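Local coordinates for solute-binding protein Csal_2479 (Chromohalobacter salexigens, PDB 4P1L), which binds D-glucuronate and probably hands it to a tripartite ATP-independent periplasmic (TRAP) transport system for import into the cytoplasm, at residues 222-227 with 284-290. Residues are numbered along the deposited sequence; the frame is centred on the assembly and turned at random. Where two conformers were deposited one is given.
Sequences NYYSLT and GVKINEV
S225 OG has two hydrogen-bond partners: it donates to N288 OD1 at 2.7 Å, in the carbonyl plane on a lone pair, and accepts from the backbone N of V155. This pair bridges parallel strands 223-230 and 286-288, the latter the edge strand of a four-stranded mixed sheet in the periplasmic solute-binding protein fold of the TRAP (DctP) family. N288 reaches S225 because its CG sits between backbone N and carbonyl carbon (chi1 70°), while its ND2 goes to V155 O and E289 O. Put an alanine here and S225 OG would probably lose its acceptor, while V155 O would be left without the ND2 donor. The backbone ladder starts with K286 N to N222 O, runs through Y224, which uses its N on K286 O and its O on N288 N (3.0 Å), and finishes with L226 N to N288 O. On the S225 face, Y223 and K286 lie side by side, the extended lysine bringing CD to 3.5 Å from Y223 CE1. On the face of Y224 and I287, I287 CG2 meets L226 CD1 at 3.9 Å and I287 packs on Y209 and helix 248-282. There Y224 stacks on Y209 and its OH is hydrogen-bonded to the backbone O of N207, a glucuronate-binding residue. Beyond the ladder, one water donates to L226 O (2.7 Å) and to E289 OE1 (2.8 Å) and accepts from V290 N.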
ATOM      1  N   ASN A 222     -13.827   5.938 -15.852  0.54 19.06           N
ATOM      2  CA  ASN A 222     -15.189   5.698 -15.370  0.54 23.17           C
ATOM      3  C   ASN A 222     -15.541   4.230 -15.098  0.54 21.20           C
ATOM      4  O   ASN A 222     -16.591   3.959 -14.521  0.54 22.59           O
ATOM      5  CB  ASN A 222     -16.194   6.267 -16.397  0.54 24.82           C
ATOM      6  CG  ASN A 222     -17.551   6.649 -15.769  0.54 22.56           C
ATOM      7  OD1 ASN A 222     -17.611   7.424 -14.816  0.54 18.99           O
ATOM      8  ND2 ASN A 222     -18.634   6.113 -16.313  0.54 26.53           N
ATOM      9  N   TYR A 223     -14.679   3.296 -15.511  1.00 18.33           N
ATOM     10  CA  TYR A 223     -14.940   1.865 -15.356  1.00 16.84           C
ATOM     11  C   TYR A 223     -14.028   1.346 -14.274  1.00 16.92           C
ATOM     12  O   TYR A 223     -12.818   1.467 -14.379  1.00 17.70           O
ATOM     13  CB  TYR A 223     -14.638   1.101 -16.638  1.00 15.49           C
ATOM     14  CG  TYR A 223     -15.493   1.567 -17.799  1.00 19.02           C
ATOM     15  CD1 TYR A 223     -16.783   1.086 -17.977  1.00 19.59           C
ATOM     16  CD2 TYR A 223     -15.022   2.528 -18.679  1.00 19.65           C
ATOM     17  CE1 TYR A 223     -17.564   1.528 -19.032  1.00 20.71           C
ATOM     18  CE2 TYR A 223     -15.811   2.989 -19.735  1.00 27.94           C
ATOM     19  CZ  TYR A 223     -17.078   2.486 -19.898  1.00 29.52           C
ATOM     20  OH  TYR A 223     -17.867   2.925 -20.944  1.00 33.35           O
ATOM     21  N   TYR A 224     -14.612   0.769 -13.235  1.00 18.76           N
ATOM     22  CA  TYR A 224     -13.850   0.189 -12.151  1.00 15.50           C
ATOM     23  C   TYR A 224     -14.255  -1.272 -12.103  1.00 18.79           C
ATOM     24  O   TYR A 224     -15.434  -1.585 -11.940  1.00 16.02           O
ATOM     25  CB  TYR A 224     -14.195   0.917 -10.851  1.00 14.05           C
ATOM     26  CG  TYR A 224     -13.335   0.588  -9.645  1.00 16.14           C
ATOM     27  CD1 TYR A 224     -13.645  -0.469  -8.794  1.00 24.70           C
ATOM     28  CD2 TYR A 224     -12.218   1.359  -9.337  1.00 21.27           C
ATOM     29  CE1 TYR A 224     -12.850  -0.756  -7.674  1.00 26.16           C
ATOM     30  CE2 TYR A 224     -11.421   1.069  -8.235  1.00 19.18           C
ATOM     31  CZ  TYR A 224     -11.729   0.013  -7.412  1.00 18.04           C
ATOM     32  OH  TYR A 224     -10.948  -0.232  -6.281  1.00 16.60           O
ATOM     33  N   SER A 225     -13.282  -2.162 -12.250  1.00 13.07           N
ATOM     34  CA  SER A 225     -13.576  -3.603 -12.338  1.00 12.99           C
ATOM     35  C   SER A 225     -12.863  -4.310 -11.190  1.00 15.79           C
ATOM     36  O   SER A 225     -11.652  -4.185 -11.055  1.00 14.60           O
ATOM     37  CB  SER A 225     -13.108  -4.147 -13.670  1.00 12.15           C
ATOM     38  OG  SER A 225     -13.741  -3.509 -14.786  1.00 13.37           O
ATOM     39  N   LEU A 226     -13.616  -5.082 -10.403  1.00 15.24           N
ATOM     40  CA  LEU A 226     -13.151  -5.572  -9.108  1.00 11.89           C
ATOM     41  C   LEU A 226     -12.256  -6.810  -9.194  1.00 10.66           C
ATOM     42  O   LEU A 226     -12.557  -7.902  -8.657  1.00 14.71           O
ATOM     43  CB  LEU A 226     -14.364  -5.804  -8.191  1.00 17.72           C
ATOM     44  CG  LEU A 226     -15.018  -4.509  -7.703  1.00 21.08           C
ATOM     45  CD1 LEU A 226     -16.446  -4.716  -7.206  1.00 18.84           C
ATOM     46  CD2 LEU A 226     -14.180  -3.909  -6.589  1.00 23.44           C
ATOM     47  N   THR A 227     -11.117  -6.631  -9.844  1.00 13.23           N
ATOM     48  CA  THR A 227     -10.080  -7.650  -9.844  1.00 11.72           C
ATOM     49  C   THR A 227      -9.505  -7.973  -8.446  1.00 15.46           C
ATOM     50  O   THR A 227      -9.120  -9.111  -8.218  1.00 13.52           O
ATOM     51  CB  THR A 227      -8.950  -7.248 -10.786  1.00 17.26           C
ATOM     52  OG1 THR A 227      -8.566  -5.888 -10.517  1.00 11.86           O
ATOM     53  CG2 THR A 227      -9.384  -7.416 -12.254  1.00 20.17           C
ATOM     54  N   GLY A 284     -21.636   8.506 -11.221  1.00 24.31           N
ATOM     55  CA  GLY A 284     -21.906   7.801 -12.460  1.00 25.22           C
ATOM     56  C   GLY A 284     -20.886   6.748 -12.860  1.00 24.14           C
ATOM     57  O   GLY A 284     -20.967   6.219 -13.975  1.00 27.14           O
ATOM     58  N   VAL A 285     -19.915   6.469 -11.985  1.00 23.33           N
ATOM     59  CA  VAL A 285     -18.924   5.430 -12.247  1.00 17.50           C
ATOM     60  C   VAL A 285     -19.613   4.096 -12.435  1.00 22.72           C
ATOM     61  O   VAL A 285     -20.582   3.755 -11.730  1.00 18.42           O
ATOM     62  CB  VAL A 285     -17.853   5.361 -11.115  1.00 19.67           C
ATOM     63  CG1 VAL A 285     -16.962   4.135 -11.259  1.00 19.44           C
ATOM     64  CG2 VAL A 285     -17.001   6.623 -11.126  1.00 23.69           C
ATOM     65  N   LYS A 286     -19.112   3.341 -13.406  1.00 22.08           N
ATOM     66  CA  LYS A 286     -19.602   2.016 -13.683  1.00 18.13           C
ATOM     67  C   LYS A 286     -18.689   0.986 -13.018  1.00 16.82           C
ATOM     68  O   LYS A 286     -17.523   0.798 -13.420  1.00 17.96           O
ATOM     69  CB  LYS A 286     -19.652   1.805 -15.187  1.00 19.79           C
ATOM     70  CG  LYS A 286     -20.565   2.824 -15.886  1.00 27.89           C
ATOM     71  CD  LYS A 286     -20.430   2.764 -17.401  1.00 34.12           C
ATOM     72  CE  LYS A 286     -21.289   3.822 -18.109  1.00 41.23           C
ATOM     73  NZ  LYS A 286     -20.878   3.996 -19.546  1.00 45.24           N
ATOM     74  N   ILE A 287     -19.220   0.356 -11.971  1.00 17.02           N
ATOM     75  CA  ILE A 287     -18.493  -0.659 -11.223  1.00 16.29           C
ATOM     76  C   ILE A 287     -19.015  -2.037 -11.587  1.00 18.67           C
ATOM     77  O   ILE A 287     -20.222  -2.256 -11.608  1.00 20.44           O
ATOM     78  CB  ILE A 287     -18.682  -0.499  -9.699  1.00 20.19           C
ATOM     79  CG1 ILE A 287     -18.194   0.879  -9.237  1.00 22.21           C
ATOM     80  CG2 ILE A 287     -17.908  -1.590  -8.949  1.00 19.77           C
ATOM     81  CD1 ILE A 287     -18.440   1.158  -7.770  1.00 24.50           C
ATOM     82  N   ASN A 288     -18.104  -2.968 -11.872  1.00 17.99           N
ATOM     83  CA  ASN A 288     -18.488  -4.350 -12.141  1.00 15.12           C
ATOM     84  C   ASN A 288     -17.599  -5.327 -11.413  1.00 19.62           C
ATOM     85  O   ASN A 288     -16.385  -5.143 -11.365  1.00 15.77           O
ATOM     86  CB  ASN A 288     -18.465  -4.692 -13.653  1.00 16.08           C
ATOM     87  CG  ASN A 288     -17.048  -4.753 -14.231  1.00 19.44           C
ATOM     88  OD1 ASN A 288     -16.386  -3.727 -14.391  1.00 18.10           O
ATOM     89  ND2 ASN A 288     -16.597  -5.949 -14.572  1.00 15.90           N
ATOM     90  N   GLU A 289     -18.212  -6.358 -10.832  1.00 14.74           N
ATOM     91  CA  GLU A 289     -17.485  -7.526 -10.381  1.00 15.05           C
ATOM     92  C   GLU A 289     -16.978  -8.159 -11.679  1.00 14.60           C
ATOM     93  O   GLU A 289     -17.654  -8.090 -12.713  1.00 16.02           O
ATOM     94  CB  GLU A 289     -18.399  -8.515  -9.638  1.00 18.15           C
ATOM     95  CG  GLU A 289     -19.150  -7.921  -8.439  1.00 20.27           C
ATOM     96  CD  GLU A 289     -18.254  -7.743  -7.210  1.00 25.15           C
ATOM     97  OE1 GLU A 289     -17.063  -8.166  -7.226  1.00 19.46           O
ATOM     98  OE2 GLU A 289     -18.752  -7.185  -6.216  1.00 22.76           O
ATOM     99  N   VAL A 290     -15.808  -8.770 -11.629  1.00 14.99           N
ATOM    100  CA  VAL A 290     -15.313  -9.541 -12.756  1.00 14.46           C
ATOM    101  C   VAL A 290     -16.014 -10.886 -12.784  1.00 14.74           C
ATOM    102  O   VAL A 290     -16.655 -11.285 -11.813  1.00 15.54           O
ATOM    103  CB  VAL A 290     -13.766  -9.732 -12.751  1.00 15.29           C
ATOM    104  CG1 VAL A 290     -13.052  -8.377 -12.825  1.00 14.02           C
ATOM    105  CG2 VAL A 290     -13.276 -10.534 -11.534  1.00 17.09           C
TER
HETATM  106  O   HOH W   1     -18.184   5.809 -20.448  1.00 42.87           O
HETATM  107  O   HOH W   2     -14.945  -9.215  -8.747  1.00 17.05           O